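Local coordinates for protein amine Dehydrogenase (Pseudomonas putida, PDB 1JMX) that probably oxidises amines as part of a quinohemoprotein dehydrogenase, this chain carrying two c-type hemes that are likely to pass the electrons on, at residues G235-R239 with Q251-L256; A177-P181 with G207-K211. One frame throughout, in Å; residues are numbered along the deposited sequence.

Both contacts reach the eight-stranded antiparallel barrel of domain II, and their centres lie about 11 Å apart. Contact 1 is the more deeply buried: it pairs neighbouring strands 237-244 and 247-256 by backbone hydrogen bonds and adds an indole-amide bond across the strands, with an R239-E237 salt bridge within 235-239 alongside. Contact 2 lies farther from the centre of the chain and is only partly buried; there the turn that leads into strand 182-190 rests on the start of strand 209-218 through apolar touches round one phenyl ring. The two meet where W238 CZ3 comes 3.7 Å from F210 CD2, and L180 also packs against W238 and A255, making one apolar cluster.

Contact 1: residues G235-R239 with Q251-L256; sequences GYEWR and QVFAAL
Q251 reaches W238 with its amide: NE1 of W238 donates to OE1 of Q251 at 3.0 Å, nearly straight and within the indole plane, although it meets the amide oxygen from above the carbonyl plane. Next, V252 lays CG1 over the centre of one face of the R239 guanidinium, 3.7 Å from CZ. That flat group is held at its edge by E237, whose OE1 takes both NH1 (2.9 Å) and NH2 of R239 in a salt bridge; E35 and R79 extend the charge network, bonding R239 and E237 respectively. F253 and W238 form the hydrogen-bonded pair of this antiparallel hairpin, one step in the domain II barrel, with F253 N donating to W238 O at 3.1 Å and W238 N to F253 O at 3.0 Å. The W238 indole, swung opposite its backbone N (chi1 173°), runs beside F253; the ring planes are 9° apart but slid so far that they barely overlap, CD1 of W238 touching CD2 of F253 at 3.4 Å. A254 sets its CB at the edge of the Y236 ring, near its plane. A255 N gives Y236 O an almost linear bond of 2.8 Å, beside the classic bulge at which Y236 and E237 both face Y233. L256 lies alongside Y236, CD2 against the tyrosine CB at 3.4 Å, while the Y236 hydroxyl bonds L70 O.

Contact 2: residues A177-P181 with G207-K211; sequences ADALP and GDTFK
F210 supplies the apolar centre of this contact, pushing the far end of its ring between A177, L180 and P181. CZ of F210 lies 3.4 Å from the methyl CB of A177. L180 crosses the F210 side chain at about a right angle and brings CD1 to 4.1 Å from CZ of F210, and P181, also nearly perpendicular, sets CG 3.8 Å from CE1 of F210. With CG beside its own backbone N (chi1 -53°), the phenyl group leaves the strand toward the 177-181 turn. Replacing F210 by an alanine is likely to open a gap beneath the turn, leaving A177, L180 and P181 without the ring they pack on.

Polar atoms also border the ring and the methyl, without a hydrogen bond between the segments. The carbonyl oxygen of A177 comes in at the ring edge, close to its plane and 3.3 Å from CZ of F210, so that it faces the rim of the phenyl rather than its pi cloud. A177 O also accepts a backbone bond from L180 N at 3.3 Å, closing the short 3-10 turn. D208 approaches A177 as a neighbour only, its OD2 3.5 Å from the alanine CB, while its OD1 is engaged in a salt bridge with K62.

F210 also packs on V202 and L232 of the strands flanking its own, and L180 on L232. The arrangement is that of a 3-10 turn lying against a beta-barrel, joining helix 165-173 to the first strand, 182-190, with an aromatic side chain of the third strand inserted under it.

Contact 1: residues G235-R239 with Q251-L256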
ATOM      1  N   GLY A 235      16.096  16.473  21.866  1.00 16.68           N
ATOM      2  CA  GLY A 235      17.526  16.490  22.120  1.00 16.64           C
ATOM      3  C   GLY A 235      18.443  15.735  21.181  1.00 16.64           C
ATOM      4  O   GLY A 235      19.659  15.827  21.335  1.00 17.74           O
ATOM      5  N   TYR A 236      17.892  15.000  20.215  1.00 16.35           N
ATOM      6  CA  TYR A 236      18.724  14.250  19.272  1.00 15.35           C
ATOM      7  C   TYR A 236      18.139  14.127  17.869  1.00 15.47           C
ATOM      8  O   TYR A 236      18.889  13.980  16.910  1.00 15.34           O
ATOM      9  CB  TYR A 236      19.075  12.859  19.820  1.00 15.29           C
ATOM     10  CG  TYR A 236      17.967  11.824  19.733  1.00 16.38           C
ATOM     11  CD1 TYR A 236      18.025  10.791  18.797  1.00 15.27           C
ATOM     12  CD2 TYR A 236      16.872  11.872  20.594  1.00 16.37           C
ATOM     13  CE1 TYR A 236      17.024   9.830  18.722  1.00 17.31           C
ATOM     14  CE2 TYR A 236      15.864  10.919  20.528  1.00 17.21           C
ATOM     15  CZ  TYR A 236      15.946   9.901  19.595  1.00 17.08           C
ATOM     16  OH  TYR A 236      14.971   8.940  19.556  1.00 17.25           O
ATOM     17  N   GLU A 237      16.812  14.200  17.748  1.00 14.53           N
ATOM     18  CA  GLU A 237      16.147  14.087  16.447  1.00 12.99           C
ATOM     19  C   GLU A 237      16.261  15.338  15.586  1.00 13.55           C
ATOM     20  O   GLU A 237      15.428  16.244  15.639  1.00 12.80           O
ATOM     21  CB  GLU A 237      14.683  13.674  16.610  1.00 11.87           C
ATOM     22  CG  GLU A 237      14.480  12.228  17.058  1.00 12.37           C
ATOM     23  CD  GLU A 237      14.785  11.191  15.971  1.00 13.93           C
ATOM     24  OE1 GLU A 237      15.332  11.537  14.900  1.00 14.94           O
ATOM     25  OE2 GLU A 237      14.470  10.005  16.194  1.00 14.42           O
ATOM     26  N   TRP A 238      17.296  15.341  14.757  1.00 14.05           N
ATOM     27  CA  TRP A 238      17.605  16.438  13.859  1.00 12.66           C
ATOM     28  C   TRP A 238      16.814  16.378  12.556  1.00 13.12           C
ATOM     29  O   TRP A 238      16.869  15.390  11.828  1.00 13.82           O
ATOM     30  CB  TRP A 238      19.105  16.419  13.568  1.00 13.74           C
ATOM     31  CG  TRP A 238      19.574  17.388  12.533  1.00 13.17           C
ATOM     32  CD1 TRP A 238      19.524  17.230  11.176  1.00 12.49           C
ATOM     33  CD2 TRP A 238      20.236  18.635  12.770  1.00 14.47           C
ATOM     34  NE1 TRP A 238      20.122  18.298  10.553  1.00 14.92           N
ATOM     35  CE2 TRP A 238      20.569  19.176  11.506  1.00 15.68           C
ATOM     36  CE3 TRP A 238      20.584  19.347  13.926  1.00 13.16           C
ATOM     37  CZ2 TRP A 238      21.240  20.401  11.367  1.00 15.46           C
ATOM     38  CZ3 TRP A 238      21.247  20.559  13.789  1.00 14.37           C
ATOM     39  CH2 TRP A 238      21.567  21.075  12.518  1.00 13.71           C
ATOM     40  N   ARG A 239      16.089  17.455  12.267  1.00 11.87           N
ATOM     41  CA  ARG A 239      15.304  17.559  11.046  1.00 12.69           C
ATOM     42  C   ARG A 239      15.699  18.844  10.349  1.00 13.84           C
ATOM     43  O   ARG A 239      15.516  19.926  10.886  1.00 16.06           O
ATOM     44  CB  ARG A 239      13.804  17.575  11.358  1.00 11.36           C
ATOM     45  CG  ARG A 239      13.294  16.287  11.944  1.00 10.15           C
ATOM     46  CD  ARG A 239      13.453  15.133  10.972  1.00  8.09           C
ATOM     47  NE  ARG A 239      12.982  13.889  11.564  1.00  9.83           N
ATOM     48  CZ  ARG A 239      13.664  13.194  12.465  1.00  8.79           C
ATOM     49  NH1 ARG A 239      14.852  13.611  12.872  1.00 10.55           N
ATOM     50  NH2 ARG A 239      13.137  12.108  12.998  1.00  8.78           N
ATOM     51  N   GLN A 251      16.980  16.548   5.834  1.00 16.17           N
ATOM     52  CA  GLN A 251      18.008  15.872   6.602  1.00 13.60           C
ATOM     53  C   GLN A 251      17.326  15.221   7.790  1.00 13.17           C
ATOM     54  O   GLN A 251      16.690  15.899   8.589  1.00 13.59           O
ATOM     55  CB  GLN A 251      19.042  16.867   7.141  1.00 13.97           C
ATOM     56  CG  GLN A 251      19.777  17.683   6.097  1.00 15.99           C
ATOM     57  CD  GLN A 251      20.845  18.565   6.706  1.00 17.03           C
ATOM     58  OE1 GLN A 251      20.637  19.178   7.754  1.00 18.44           O
ATOM     59  NE2 GLN A 251      21.999  18.623   6.060  1.00 17.04           N
ATOM     60  N   VAL A 252      17.417  13.904   7.883  1.00 12.04           N
ATOM     61  CA  VAL A 252      16.841  13.186   9.008  1.00 11.37           C
ATOM     62  C   VAL A 252      18.020  12.475   9.671  1.00 12.81           C
ATOM     63  O   VAL A 252      18.453  11.398   9.234  1.00 13.08           O
ATOM     64  CB  VAL A 252      15.752  12.180   8.556  1.00 10.97           C
ATOM     65  CG1 VAL A 252      15.270  11.355   9.730  1.00  9.85           C
ATOM     66  CG2 VAL A 252      14.591  12.925   7.908  1.00  8.71           C
ATOM     67  N   PHE A 253      18.601  13.139  10.663  1.00 11.70           N
ATOM     68  CA  PHE A 253      19.749  12.593  11.373  1.00 12.00           C
ATOM     69  C   PHE A 253      19.430  12.403  12.840  1.00 12.83           C
ATOM     70  O   PHE A 253      18.443  12.929  13.358  1.00 14.84           O
ATOM     71  CB  PHE A 253      20.964  13.537  11.298  1.00 10.09           C
ATOM     72  CG  PHE A 253      21.320  13.998   9.912  1.00 10.48           C
ATOM     73  CD1 PHE A 253      21.146  13.175   8.809  1.00 10.53           C
ATOM     74  CD2 PHE A 253      21.829  15.278   9.714  1.00 10.44           C
ATOM     75  CE1 PHE A 253      21.467  13.618   7.530  1.00 10.04           C
ATOM     76  CE2 PHE A 253      22.155  15.728   8.440  1.00 10.52           C
ATOM     77  CZ  PHE A 253      21.971  14.892   7.345  1.00 10.87           C
ATOM     78  N   ALA A 254      20.283  11.623  13.488  1.00 12.79           N
ATOM     79  CA  ALA A 254      20.203  11.375  14.908  1.00 12.86           C
ATOM     80  C   ALA A 254      21.520  11.985  15.346  1.00 14.45           C
ATOM     81  O   ALA A 254      22.578  11.579  14.879  1.00 14.42           O
ATOM     82  CB  ALA A 254      20.183   9.899  15.196  1.00 12.60           C
ATOM     83  N   ALA A 255      21.429  13.054  16.130  1.00 16.48           N
ATOM     84  CA  ALA A 255      22.592  13.768  16.640  1.00 17.84           C
ATOM     85  C   ALA A 255      22.884  13.303  18.054  1.00 19.95           C
ATOM     86  O   ALA A 255      22.210  13.700  19.006  1.00 21.23           O
ATOM     87  CB  ALA A 255      22.331  15.270  16.615  1.00 18.76           C
ATOM     88  N   LEU A 256      23.896  12.456  18.186  1.00 21.51           N
ATOM     89  CA  LEU A 256      24.283  11.907  19.478  1.00 22.94           C
ATOM     90  C   LEU A 256      25.801  11.870  19.672  1.00 24.80           C
ATOM     91  O   LEU A 256      26.531  11.463  18.766  1.00 24.88           O
ATOM     92  CB  LEU A 256      23.739  10.481  19.605  1.00 23.05           C
ATOM     93  CG  LEU A 256      22.224  10.279  19.543  1.00 24.69           C
ATOM     94  CD1 LEU A 256      21.915   8.801  19.329  1.00 24.44           C
ATOM     95  CD2 LEU A 256      21.571  10.822  20.820  1.00 24.15           C
TER

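Contact 2: residues A177-P181 with G207-K211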
ATOM      1  N   ALA A 177      20.275  21.974  22.870  1.00 29.29           N
ATOM      2  CA  ALA A 177      20.621  22.305  21.493  1.00 29.26           C
ATOM      3  C   ALA A 177      21.901  23.126  21.411  1.00 29.63           C
ATOM      4  O   ALA A 177      22.456  23.315  20.330  1.00 30.10           O
ATOM      5  CB  ALA A 177      19.462  23.059  20.832  1.00 28.51           C
ATOM      6  N   ASP A 178      22.354  23.636  22.550  1.00 30.21           N
ATOM      7  CA  ASP A 178      23.576  24.429  22.596  1.00 30.48           C
ATOM      8  C   ASP A 178      24.809  23.553  22.323  1.00 29.01           C
ATOM      9  O   ASP A 178      25.900  24.065  22.068  1.00 29.13           O
ATOM     10  CB  ASP A 178      23.705  25.123  23.962  1.00 33.43           C
ATOM     11  CG  ASP A 178      24.104  24.163  25.081  1.00 35.59           C
ATOM     12  OD1 ASP A 178      23.672  22.990  25.079  1.00 38.36           O
ATOM     13  OD2 ASP A 178      24.858  24.586  25.979  1.00 38.51           O
ATOM     14  N   ALA A 179      24.625  22.235  22.392  1.00 26.94           N
ATOM     15  CA  ALA A 179      25.701  21.274  22.150  1.00 25.41           C
ATOM     16  C   ALA A 179      25.964  20.990  20.669  1.00 24.49           C
ATOM     17  O   ALA A 179      26.946  20.328  20.338  1.00 25.25           O
ATOM     18  CB  ALA A 179      25.408  19.964  22.875  1.00 24.10           C
ATOM     19  N   LEU A 180      25.108  21.501  19.783  1.00 23.46           N
ATOM     20  CA  LEU A 180      25.252  21.249  18.346  1.00 22.14           C
ATOM     21  C   LEU A 180      25.965  22.291  17.479  1.00 21.98           C
ATOM     22  O   LEU A 180      26.535  21.937  16.448  1.00 21.78           O
ATOM     23  CB  LEU A 180      23.896  20.900  17.722  1.00 20.52           C
ATOM     24  CG  LEU A 180      23.150  19.712  18.338  1.00 19.40           C
ATOM     25  CD1 LEU A 180      21.881  19.464  17.563  1.00 18.52           C
ATOM     26  CD2 LEU A 180      24.023  18.463  18.344  1.00 19.22           C
ATOM     27  N   PRO A 181      25.906  23.585  17.846  1.00 21.81           N
ATOM     28  CA  PRO A 181      26.591  24.576  17.011  1.00 22.60           C
ATOM     29  C   PRO A 181      28.099  24.332  16.864  1.00 21.99           C
ATOM     30  O   PRO A 181      28.754  23.845  17.790  1.00 21.96           O
ATOM     31  CB  PRO A 181      26.290  25.887  17.737  1.00 22.57           C
ATOM     32  CG  PRO A 181      24.912  25.649  18.260  1.00 21.63           C
ATOM     33  CD  PRO A 181      25.065  24.259  18.850  1.00 22.39           C
ATOM     34  N   GLY A 207      15.502  29.428  19.711  1.00 31.25           N
ATOM     35  CA  GLY A 207      15.219  28.164  20.387  1.00 29.53           C
ATOM     36  C   GLY A 207      16.014  26.920  20.014  1.00 28.66           C
ATOM     37  O   GLY A 207      17.219  26.852  20.253  1.00 28.91           O
ATOM     38  N   ASP A 208      15.319  25.893  19.523  1.00 26.70           N
ATOM     39  CA  ASP A 208      15.970  24.641  19.109  1.00 23.81           C
ATOM     40  C   ASP A 208      16.157  24.550  17.599  1.00 21.57           C
ATOM     41  O   ASP A 208      16.308  23.461  17.048  1.00 20.79           O
ATOM     42  CB  ASP A 208      15.194  23.420  19.615  1.00 24.19           C
ATOM     43  CG  ASP A 208      15.326  23.217  21.114  1.00 24.24           C
ATOM     44  OD1 ASP A 208      14.557  22.404  21.675  1.00 24.28           O
ATOM     45  OD2 ASP A 208      16.203  23.862  21.733  1.00 26.99           O
ATOM     46  N   THR A 209      16.119  25.700  16.935  1.00 20.76           N
ATOM     47  CA  THR A 209      16.310  25.770  15.493  1.00 20.01           C
ATOM     48  C   THR A 209      17.728  26.295  15.224  1.00 19.86           C
ATOM     49  O   THR A 209      18.364  26.880  16.108  1.00 19.86           O
ATOM     50  CB  THR A 209      15.258  26.682  14.821  1.00 18.96           C
ATOM     51  OG1 THR A 209      15.524  28.045  15.148  1.00 21.13           O
ATOM     52  CG2 THR A 209      13.864  26.337  15.301  1.00 18.54           C
ATOM     53  N   PHE A 210      18.226  26.072  14.010  1.00 19.26           N
ATOM     54  CA  PHE A 210      19.572  26.496  13.643  1.00 18.74           C
ATOM     55  C   PHE A 210      19.621  26.915  12.190  1.00 19.57           C
ATOM     56  O   PHE A 210      18.704  26.629  11.409  1.00 18.13           O
ATOM     57  CB  PHE A 210      20.576  25.337  13.784  1.00 17.37           C
ATOM     58  CG  PHE A 210      20.567  24.655  15.122  1.00 17.30           C
ATOM     59  CD1 PHE A 210      21.406  25.090  16.146  1.00 16.92           C
ATOM     60  CD2 PHE A 210      19.745  23.551  15.351  1.00 17.56           C
ATOM     61  CE1 PHE A 210      21.427  24.439  17.372  1.00 16.64           C
ATOM     62  CE2 PHE A 210      19.758  22.891  16.579  1.00 16.30           C
ATOM     63  CZ  PHE A 210      20.598  23.334  17.589  1.00 17.55           C
ATOM     64  N   LYS A 211      20.702  27.614  11.848  1.00 21.29           N
ATOM     65  CA  LYS A 211      20.991  28.030  10.479  1.00 22.68           C
ATOM     66  C   LYS A 211      22.016  26.976  10.069  1.00 21.83           C
ATOM     67  O   LYS A 211      22.839  26.556  10.887  1.00 22.23           O
ATOM     68  CB  LYS A 211      21.632  29.421  10.432  1.00 24.90           C
ATOM     69  CG  LYS A 211      20.692  30.580  10.753  1.00 28.20           C
ATOM     70  CD  LYS A 211      21.369  31.902  10.393  1.00 32.77           C
ATOM     71  CE  LYS A 211      20.494  33.120  10.691  1.00 35.38           C
ATOM     72  NZ  LYS A 211      21.172  34.401  10.284  1.00 35.75           N
TER